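Local coordinates for uncharacterized protein (Pseudomonas syringae pv. tomato, PDB 3K4I) that is of unknown function but belongs to the Aldolase/RraA sequence family, assembles as a trimer and binds magnesium ions, at residues C20-T25 with L170-S176; A31-L35 with E188-A193; C97-D102 with I118-D124. All coordinates share one frame; numbering follows the deposited sequence.

Contact 1: C20-T25 with L170-S176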
loop_
_atom_site.group_PDB
_atom_site.type_symbol
_atom_site.label_atom_id
_atom_site.label_comp_id
_atom_site.label_asym_id
_atom_site.label_seq_id
_atom_site.Cartn_x
_atom_site.Cartn_y
_atom_site.Cartn_z
ATOM N N CYS C 20 18.279 -19.683 -2.081
ATOM C CA CYS C 20 17.458 -18.500 -1.742
ATOM C C CYS C 20 16.015 -18.543 -2.242
ATOM O O CYS C 20 15.178 -17.723 -1.844
ATOM C CB CYS C 20 18.144 -17.239 -2.258
ATOM S SG CYS C 20 19.450 -16.651 -1.180
ATOM N N GLU C 21 15.722 -19.496 -3.122
ATOM C CA GLU C 21 14.346 -19.821 -3.527
ATOM C C GLU C 21 13.462 -20.176 -2.343
ATOM O O GLU C 21 12.250 -19.983 -2.398
ATOM C CB GLU C 21 14.334 -21.021 -4.480
ATOM C CG GLU C 21 14.554 -20.705 -5.952
ATOM C CD GLU C 21 14.557 -21.954 -6.831
ATOM O OE1 GLU C 21 13.843 -22.950 -6.506
ATOM O OE2 GLU C 21 15.286 -21.942 -7.856
ATOM N N HIS C 22 14.063 -20.721 -1.292
ATOM C CA HIS C 22 13.324 -21.179 -0.114
ATOM C C HIS C 22 13.671 -20.385 1.139
ATOM O O HIS C 22 13.413 -20.849 2.261
ATOM C CB HIS C 22 13.581 -22.672 0.142
ATOM C CG HIS C 22 13.407 -23.527 -1.075
ATOM N ND1 HIS C 22 12.187 -24.055 -1.444
ATOM C CD2 HIS C 22 14.298 -23.949 -2.005
ATOM C CE1 HIS C 22 12.334 -24.769 -2.545
ATOM N NE2 HIS C 22 13.604 -24.718 -2.909
ATOM N N LEU C 23 14.244 -19.189 0.950
ATOM C CA LEU C 23 14.576 -18.328 2.070
ATOM C C LEU C 23 13.786 -17.033 2.007
ATOM O O LEU C 23 13.670 -16.425 0.948
ATOM C CB LEU C 23 16.088 -18.030 2.133
ATOM C CG LEU C 23 17.027 -19.208 2.401
ATOM C CD1 LEU C 23 18.505 -18.800 2.333
ATOM C CD2 LEU C 23 16.724 -19.957 3.735
ATOM N N ASP C 24 13.263 -16.626 3.161
ATOM C CA ASP C 24 12.503 -15.389 3.322
ATOM C C ASP C 24 13.467 -14.252 3.640
ATOM O O ASP C 24 14.560 -14.484 4.196
ATOM C CB ASP C 24 11.587 -15.524 4.550
ATOM C CG ASP C 24 10.488 -16.561 4.378
ATOM O OD1 ASP C 24 9.963 -17.024 5.406
ATOM O OD2 ASP C 24 10.119 -16.901 3.234
ATOM N N THR C 25 13.059 -13.025 3.315
ATOM C CA THR C 25 13.844 -11.849 3.723
ATOM C C THR C 25 14.145 -11.821 5.212
ATOM O O THR C 25 15.225 -11.357 5.605
ATOM C CB THR C 25 13.171 -10.543 3.284
ATOM O OG1 THR C 25 11.797 -10.566 3.672
ATOM C CG2 THR C 25 13.277 -10.389 1.744
ATOM N N LEU C 170 24.022 -9.728 -3.420
ATOM C CA LEU C 170 22.877 -10.607 -3.508
ATOM C C LEU C 170 21.603 -9.885 -3.037
ATOM O O LEU C 170 21.530 -9.455 -1.885
ATOM C CB LEU C 170 23.164 -11.851 -2.667
ATOM C CG LEU C 170 21.977 -12.797 -2.445
ATOM C CD1 LEU C 170 21.523 -13.401 -3.765
ATOM C CD2 LEU C 170 22.380 -13.877 -1.437
HETATM N N MSE C 171 20.591 -9.808 -3.904
HETATM C CA MSE C 171 19.318 -9.101 -3.573
HETATM C C MSE C 171 18.233 -10.133 -3.401
HETATM O O MSE C 171 18.048 -11.016 -4.291
HETATM C CB MSE C 171 18.879 -8.180 -4.723
HETATM C CG MSE C 171 19.865 -7.101 -5.097
HETATM SE SE MSE C 171 20.255 -5.860 -3.610
HETATM C CE MSE C 171 18.455 -5.183 -3.217
ATOM N N VAL C 172 17.511 -10.054 -2.285
ATOM C CA VAL C 172 16.371 -10.960 -2.054
ATOM C C VAL C 172 15.219 -10.079 -1.596
ATOM O O VAL C 172 15.392 -9.221 -0.693
ATOM C CB VAL C 172 16.650 -12.057 -1.031
ATOM C CG1 VAL C 172 15.388 -12.994 -0.908
ATOM C CG2 VAL C 172 17.907 -12.884 -1.442
ATOM N N CYS C 173 14.095 -10.214 -2.299
ATOM C CA CYS C 173 12.940 -9.360 -2.061
ATOM C C CYS C 173 11.685 -10.193 -2.049
ATOM O O CYS C 173 11.552 -11.096 -2.871
ATOM C CB CYS C 173 12.806 -8.327 -3.189
ATOM S SG CYS C 173 14.310 -7.408 -3.524
ATOM N N ASP C 174 10.767 -9.858 -1.139
ATOM C CA ASP C 174 9.451 -10.494 -1.070
ATOM C C ASP C 174 8.411 -9.540 -0.491
ATOM O O ASP C 174 8.618 -8.308 -0.489
ATOM C CB ASP C 174 9.526 -11.837 -0.294
ATOM C CG ASP C 174 10.014 -11.687 1.159
ATOM O OD1 ASP C 174 9.963 -10.585 1.763
ATOM O OD2 ASP C 174 10.448 -12.709 1.725
ATOM N N GLY C 175 7.293 -10.079 -0.015
ATOM C CA GLY C 175 6.222 -9.222 0.541
ATOM C C GLY C 175 6.646 -8.325 1.695
ATOM O O GLY C 175 6.041 -7.250 1.919
ATOM N N SER C 176 7.693 -8.732 2.416
ATOM C CA SER C 176 8.180 -7.943 3.547
ATOM C C SER C 176 9.179 -6.837 3.153
ATOM O O SER C 176 9.578 -6.032 3.999
ATOM C CB SER C 176 8.771 -8.884 4.609
ATOM O OG SER C 176 7.785 -9.824 5.032
HETATM O O HOH W 1 10.213 -15.069 0.536
#
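C20, D24 and T25, in the loop and helix start 20-25, meet one face of strand 170-174 and the loop that follows it. The strand opens with L170, whose methyl CD2 lies 4.0 Å from the sulfur SG of C20. Two residues on, V172 carries the same apolar surface forward: its CG2 also packs on C20 SG, while its carbonyl oxygen is approached by the methyl of T25, CG2 to O at 3.4 Å. The main chain of C173 passes under that methyl, and the side chain of C173 leaves on the other face of the strand.

D174 supplies the polar grip. Its CG sits between its own backbone N and carbonyl carbon (chi1 60°), which turns the carboxylate toward the start of helix 25-33. There OD2 accepts the backbone N-H of T25 at 3.1 Å, almost straight at 178° but from above the carboxylate plane. OD1 takes the T25 hydroxyl, OG1 to OD1 at 2.6 Å, on its syn side and 24° out of the plane, so both carboxylate oxygens hold one residue. From the opposite face the backbone N of S176 reaches the same OD1 at 3.0 Å, an Asx turn that fixes the carboxylate's rotation. A water donates to OD2 of D174 and, over a longer bond, to OD2 of D24, whose side chain also lies about 4 Å from a magnesium ion. S176 closes the segment with CB against OG1 of T25; its own hydroxyl bonds to the backbone N of I125 in the second subunit.

Strand 170-174 is paired antiparallel with both 53-63 and 177-181, and the loop 20-25, between helices 14-19 and 25-33, packs against it, with C20 and L23 also touching V190 of helix 186-207.

Contact 2: A31-L35 with E188-A193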
loop_
_atom_site.group_PDB
_atom_site.type_symbol
_atom_site.label_atom_id
_atom_site.label_comp_id
_atom_site.label_asym_id
_atom_site.label_seq_id
_atom_site.Cartn_x
_atom_site.Cartn_y
_atom_site.Cartn_z
ATOM N N ALA C 31 20.279 -13.436 9.644
ATOM C CA ALA C 31 21.638 -13.923 9.380
ATOM C C ALA C 31 22.631 -12.763 9.270
ATOM O O ALA C 31 23.723 -12.794 9.843
ATOM C CB ALA C 31 21.660 -14.760 8.099
ATOM N N LEU C 32 22.252 -11.758 8.503
ATOM C CA LEU C 32 23.067 -10.551 8.411
ATOM C C LEU C 32 23.286 -9.933 9.788
ATOM O O LEU C 32 24.407 -9.568 10.117
ATOM C CB LEU C 32 22.441 -9.544 7.484
ATOM C CG LEU C 32 22.630 -9.877 6.008
ATOM C CD1 LEU C 32 21.615 -9.007 5.229
ATOM C CD2 LEU C 32 24.059 -9.577 5.535
ATOM N N ASP C 33 22.219 -9.854 10.585
ATOM C CA ASP C 33 22.310 -9.227 11.906
ATOM C C ASP C 33 23.341 -9.959 12.757
ATOM O O ASP C 33 24.055 -9.343 13.544
ATOM C CB ASP C 33 20.963 -9.288 12.641
ATOM C CG ASP C 33 19.975 -8.253 12.166
ATOM O OD1 ASP C 33 20.324 -7.420 11.297
ATOM O OD2 ASP C 33 18.833 -8.294 12.680
ATOM N N SER C 34 23.405 -11.290 12.613
ATOM C CA SER C 34 24.385 -12.104 13.344
ATOM C C SER C 34 25.813 -11.834 12.915
ATOM O O SER C 34 26.766 -12.244 13.593
ATOM C CB SER C 34 24.058 -13.620 13.250
ATOM O OG SER C 34 24.380 -14.143 11.984
ATOM N N LEU C 35 25.961 -11.135 11.790
ATOM C CA LEU C 35 27.262 -10.706 11.291
ATOM C C LEU C 35 27.477 -9.196 11.521
ATOM O O LEU C 35 28.512 -8.653 11.152
ATOM C CB LEU C 35 27.466 -11.135 9.823
ATOM C CG LEU C 35 27.472 -12.676 9.588
ATOM C CD1 LEU C 35 27.267 -13.036 8.117
ATOM C CD2 LEU C 35 28.729 -13.332 10.140
ATOM N N GLU C 188 28.022 -17.354 3.303
ATOM C CA GLU C 188 27.915 -17.479 4.746
ATOM C C GLU C 188 26.526 -17.033 5.241
ATOM O O GLU C 188 25.960 -17.657 6.125
ATOM C CB GLU C 188 29.021 -16.664 5.433
ATOM C CG GLU C 188 28.971 -16.648 6.973
ATOM C CD GLU C 188 29.264 -18.003 7.623
ATOM O OE1 GLU C 188 29.917 -18.888 6.990
ATOM O OE2 GLU C 188 28.837 -18.197 8.782
ATOM N N VAL C 189 25.983 -15.950 4.681
ATOM C CA VAL C 189 24.658 -15.465 5.086
ATOM C C VAL C 189 23.563 -16.481 4.723
ATOM O O VAL C 189 22.655 -16.746 5.507
ATOM C CB VAL C 189 24.376 -14.070 4.498
ATOM C CG1 VAL C 189 22.918 -13.699 4.667
ATOM C CG2 VAL C 189 25.316 -13.059 5.167
ATOM N N VAL C 190 23.691 -17.084 3.554
ATOM C CA VAL C 190 22.705 -18.053 3.112
ATOM C C VAL C 190 22.726 -19.302 4.012
ATOM O O VAL C 190 21.671 -19.803 4.399
ATOM C CB VAL C 190 22.887 -18.403 1.611
ATOM C CG1 VAL C 190 22.077 -19.658 1.228
ATOM C CG2 VAL C 190 22.457 -17.211 0.766
ATOM N N LEU C 191 23.921 -19.765 4.366
ATOM C CA LEU C 191 24.087 -20.843 5.333
ATOM C C LEU C 191 23.446 -20.507 6.693
ATOM O O LEU C 191 22.697 -21.319 7.261
ATOM C CB LEU C 191 25.581 -21.177 5.512
ATOM C CG LEU C 191 25.993 -22.327 6.432
ATOM C CD1 LEU C 191 25.609 -23.671 5.801
ATOM C CD2 LEU C 191 27.495 -22.287 6.680
ATOM N N ARG C 192 23.699 -19.296 7.197
ATOM C CA ARG C 192 23.112 -18.907 8.469
ATOM C C ARG C 192 21.578 -18.780 8.394
ATOM O O ARG C 192 20.873 -19.199 9.325
ATOM C CB ARG C 192 23.744 -17.596 8.980
ATOM C CG ARG C 192 25.156 -17.824 9.507
ATOM C CD ARG C 192 25.844 -16.519 9.835
ATOM N NE ARG C 192 27.204 -16.756 10.323
ATOM C CZ ARG C 192 27.691 -16.282 11.466
ATOM N NH1 ARG C 192 26.950 -15.497 12.242
ATOM N NH2 ARG C 192 28.939 -16.580 11.819
ATOM N N ALA C 193 21.073 -18.256 7.273
ATOM C CA ALA C 193 19.645 -18.060 7.082
ATOM C C ALA C 193 18.928 -19.403 7.072
ATOM O O ALA C 193 17.850 -19.542 7.616
ATOM C CB ALA C 193 19.351 -17.291 5.773
#
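A31 and L35 pack on V189 and R192 where the end of helix 25-33 meets the long helix 186-207, a helix-helix contact that runs from buried packing to a more exposed polar edge.

The apolar part centres on A31 and V189. CB of A31 rests directly on the backbone of the long helix, 3.4 Å from the carbonyl oxygen of V189, with CB of R192 and CB of A193 beside it; the chains come close here, CA of A31 lying 5.1 Å from CA of A193. V189 divides its branches: CG1 faces A31, whereas CG2 meets CD2 of L32 at 3.7 Å and CD1 of L35 at 3.5 Å. L32 begins by heading away from helix 186-207, yet its end swings back to V189 and also packs on V179 and V181.

The polar part gathers round the guanidinium of R192. In its plane, NE donates to OE2 of E188, one helical turn earlier, in a salt bridge of 2.7 Å that is straight and uses the anti lone pair. NH1, also in plane, donates to OG of S34. That hydroxyl in turn gives its proton to the carbonyl oxygen of A31, linking R192 to the backbone of helix 25-33. The bonds from NE and NH1 fix the rotation of the guanidinium and hold it where methyl CD2 of L35 lies over the centre of one face, 3.4 Å from R192 CZ.

Contact 3: C97-D102 with I118-D124. With MG (magnesium ion), chain H.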
loop_
_atom_site.group_PDB
_atom_site.type_symbol
_atom_site.label_atom_id
_atom_site.label_comp_id
_atom_site.label_asym_id
_atom_site.label_seq_id
_atom_site.Cartn_x
_atom_site.Cartn_y
_atom_site.Cartn_z
ATOM N N CYS C 97 8.727 11.701 -10.326
ATOM C CA CYS C 97 8.978 11.096 -11.632
ATOM C C CYS C 97 9.297 9.624 -11.415
ATOM O O CYS C 97 9.669 9.202 -10.311
ATOM C CB CYS C 97 10.119 11.795 -12.371
ATOM S SG CYS C 97 11.674 11.927 -11.437
ATOM N N THR C 98 9.128 8.849 -12.471
ATOM C CA THR C 98 9.293 7.385 -12.399
ATOM C C THR C 98 10.500 6.918 -13.205
ATOM O O THR C 98 10.897 7.557 -14.192
ATOM C CB THR C 98 8.037 6.684 -12.906
ATOM O OG1 THR C 98 7.759 7.124 -14.238
ATOM C CG2 THR C 98 6.846 7.022 -12.008
ATOM N N VAL C 99 11.096 5.812 -12.774
ATOM C CA VAL C 99 12.287 5.282 -13.422
ATOM C C VAL C 99 12.087 3.803 -13.775
ATOM O O VAL C 99 13.058 3.046 -13.873
ATOM C CB VAL C 99 13.597 5.497 -12.599
ATOM C CG1 VAL C 99 13.981 6.994 -12.522
ATOM C CG2 VAL C 99 13.506 4.892 -11.225
ATOM N N TRP C 100 10.832 3.415 -13.986
ATOM C CA TRP C 100 10.507 2.040 -14.479
ATOM C C TRP C 100 9.090 2.078 -15.043
ATOM O O TRP C 100 8.214 2.739 -14.473
ATOM C CB TRP C 100 10.556 1.030 -13.354
ATOM C CG TRP C 100 10.511 -0.400 -13.855
ATOM C CD1 TRP C 100 9.415 -1.204 -13.952
ATOM C CD2 TRP C 100 11.620 -1.152 -14.344
ATOM N NE1 TRP C 100 9.780 -2.452 -14.472
ATOM C CE2 TRP C 100 11.126 -2.437 -14.717
ATOM C CE3 TRP C 100 12.996 -0.872 -14.483
ATOM C CZ2 TRP C 100 11.955 -3.438 -15.261
ATOM C CZ3 TRP C 100 13.826 -1.847 -15.039
ATOM C CH2 TRP C 100 13.295 -3.141 -15.402
ATOM N N GLY C 101 8.857 1.398 -16.160
ATOM C CA GLY C 101 7.507 1.348 -16.723
ATOM C C GLY C 101 7.356 0.134 -17.622
ATOM O O GLY C 101 8.123 -0.821 -17.480
ATOM N N ASP C 102 6.398 0.197 -18.537
ATOM C CA ASP C 102 6.001 -0.984 -19.330
ATOM C C ASP C 102 7.085 -1.538 -20.239
ATOM O O ASP C 102 7.291 -2.769 -20.282
ATOM C CB ASP C 102 4.684 -0.757 -20.101
ATOM C CG ASP C 102 4.684 0.495 -21.001
ATOM O OD1 ASP C 102 5.722 1.159 -21.261
ATOM O OD2 ASP C 102 3.571 0.815 -21.481
ATOM N N ILE C 118 13.496 -0.081 -6.407
ATOM C CA ILE C 118 13.597 1.358 -6.693
ATOM C C ILE C 118 13.538 2.246 -5.464
ATOM O O ILE C 118 12.551 2.231 -4.719
ATOM C CB ILE C 118 12.512 1.840 -7.693
ATOM C CG1 ILE C 118 12.474 0.936 -8.924
ATOM C CG2 ILE C 118 12.791 3.262 -8.134
ATOM C CD1 ILE C 118 11.328 1.242 -9.867
ATOM N N ASP C 119 14.607 3.024 -5.295
ATOM C CA ASP C 119 14.648 4.108 -4.310
ATOM C C ASP C 119 14.035 5.298 -5.055
ATOM O O ASP C 119 14.735 6.170 -5.553
ATOM C CB ASP C 119 16.102 4.341 -3.869
ATOM C CG ASP C 119 16.300 5.639 -3.081
ATOM O OD1 ASP C 119 15.410 6.002 -2.322
ATOM O OD2 ASP C 119 17.370 6.266 -3.255
ATOM N N GLY C 120 12.706 5.308 -5.112
ATOM C CA GLY C 120 11.972 6.123 -6.045
ATOM C C GLY C 120 10.676 5.418 -6.385
ATOM O O GLY C 120 10.244 4.515 -5.667
ATOM N N VAL C 121 10.046 5.836 -7.471
ATOM C CA VAL C 121 8.731 5.291 -7.847
ATOM C C VAL C 121 8.693 4.769 -9.284
ATOM O O VAL C 121 9.616 5.041 -10.081
ATOM C CB VAL C 121 7.604 6.326 -7.591
ATOM C CG1 VAL C 121 7.523 6.640 -6.096
ATOM C CG2 VAL C 121 7.786 7.605 -8.431
ATOM N N ALA C 122 7.655 3.987 -9.590
ATOM C CA ALA C 122 7.490 3.374 -10.917
ATOM C C ALA C 122 6.133 3.699 -11.520
ATOM O O ALA C 122 5.194 4.016 -10.787
ATOM C CB ALA C 122 7.658 1.845 -10.816
ATOM N N ARG C 123 6.026 3.584 -12.842
ATOM C CA ARG C 123 4.738 3.748 -13.537
ATOM C C ARG C 123 4.320 2.454 -14.209
ATOM O O ARG C 123 5.039 1.459 -14.123
ATOM C CB ARG C 123 4.791 4.903 -14.543
ATOM C CG ARG C 123 5.588 4.698 -15.825
ATOM C CD ARG C 123 5.524 6.009 -16.573
ATOM N NE ARG C 123 6.137 5.938 -17.894
ATOM C CZ ARG C 123 6.017 6.904 -18.794
ATOM N NH1 ARG C 123 5.319 8.003 -18.491
ATOM N NH2 ARG C 123 6.604 6.781 -19.973
ATOM N N ASP C 124 3.168 2.479 -14.881
ATOM C CA ASP C 124 2.663 1.303 -15.588
ATOM C C ASP C 124 2.492 0.115 -14.655
ATOM O O ASP C 124 2.781 -1.036 -15.001
ATOM C CB ASP C 124 3.574 0.973 -16.772
ATOM C CG ASP C 124 3.416 1.964 -17.904
ATOM O OD1 ASP C 124 2.260 2.265 -18.287
ATOM O OD2 ASP C 124 4.432 2.459 -18.406
HETATM MG MG MG H . 2.770 2.629 -22.030
HETATM O O HOH W 2 11.463 8.068 -8.595
HETATM O O HOH W 3 4.010 3.641 -20.819
HETATM O O HOH W 4 1.430 2.399 -20.505
HETATM O O HOH W 5 1.759 4.301 -22.457
HETATM O O HOH W 6 1.494 1.757 -23.356
#
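D102 and D124 bring their carboxylates together in a magnesium site, nearly parallel and stacked with 15° between their planes, D102 as ligand and D124 behind a bound water. Following D102 outward, CB lies 3.6 Å from OD2 of D124. CG, placed between the backbone N and carbonyl carbon by a chi1 of 54°, comes to 3.3 Å from that same oxygen. The branch then divides: OD1 stands 3.4 Å from D124 OD2, two acceptors with like charge, while OD2 binds the magnesium ion at 2.1 Å. The closeness of the acids is probably eased by the metal and by two donors to OD2 of D124: the backbone N-H of D102, at 3.0 Å from above the carboxylate plane, and a magnesium-bound water.

Further along the chains the backbones are tied by two bonds, V99 N to the carbonyl oxygen of V121 and R123 N to that of W100 at 2.9 Å. A water joins the carbonyl oxygen of C97 to the backbone N of V121. T98 crosses R123 at about a right angle, its hydroxyl OG1 against CD; that hydroxyl bonds to the carbonyl of Q143, while the arginine's NH1 hydrogen-bonds to the carbonyl oxygen of M142 and forms a salt bridge with D30 of the third subunit. CD1 of I118 packs on CB of W100 at 3.6 Å, and CG2 of V99 on CG2 of I118.

Four waters and D102 account for five magnesium ligands, and E200 of the third subunit supplies the sixth. The contact joins the loop before helix 102-110 to strand 115-119 and the loop leading from it to helix 125-130, contributing D102 and D124 to a magnesium site completed across a subunit interface.

How the contacts relate
Contacts 1 and 3 are buried and both reach the same mixed sheet, at strands 170-174 and 115-119, with centres about 21 Å apart and no touch between them. Contact 2 is only partly buried and joins two helices. It touches contact 1, where V190 CG2 lies 3.6 Å from C20 SG, so helix 186-207 serves both. Contacts 2 and 3 lie on opposite sides of the chain's centre. The chemistry follows the place: an aspartate gripping a helix start in contact 1, methyl packing edged by an arginine in contact 2, and two backbone hydrogen bonds beside acids and magnesium in contact 3. Other subunits approach all three.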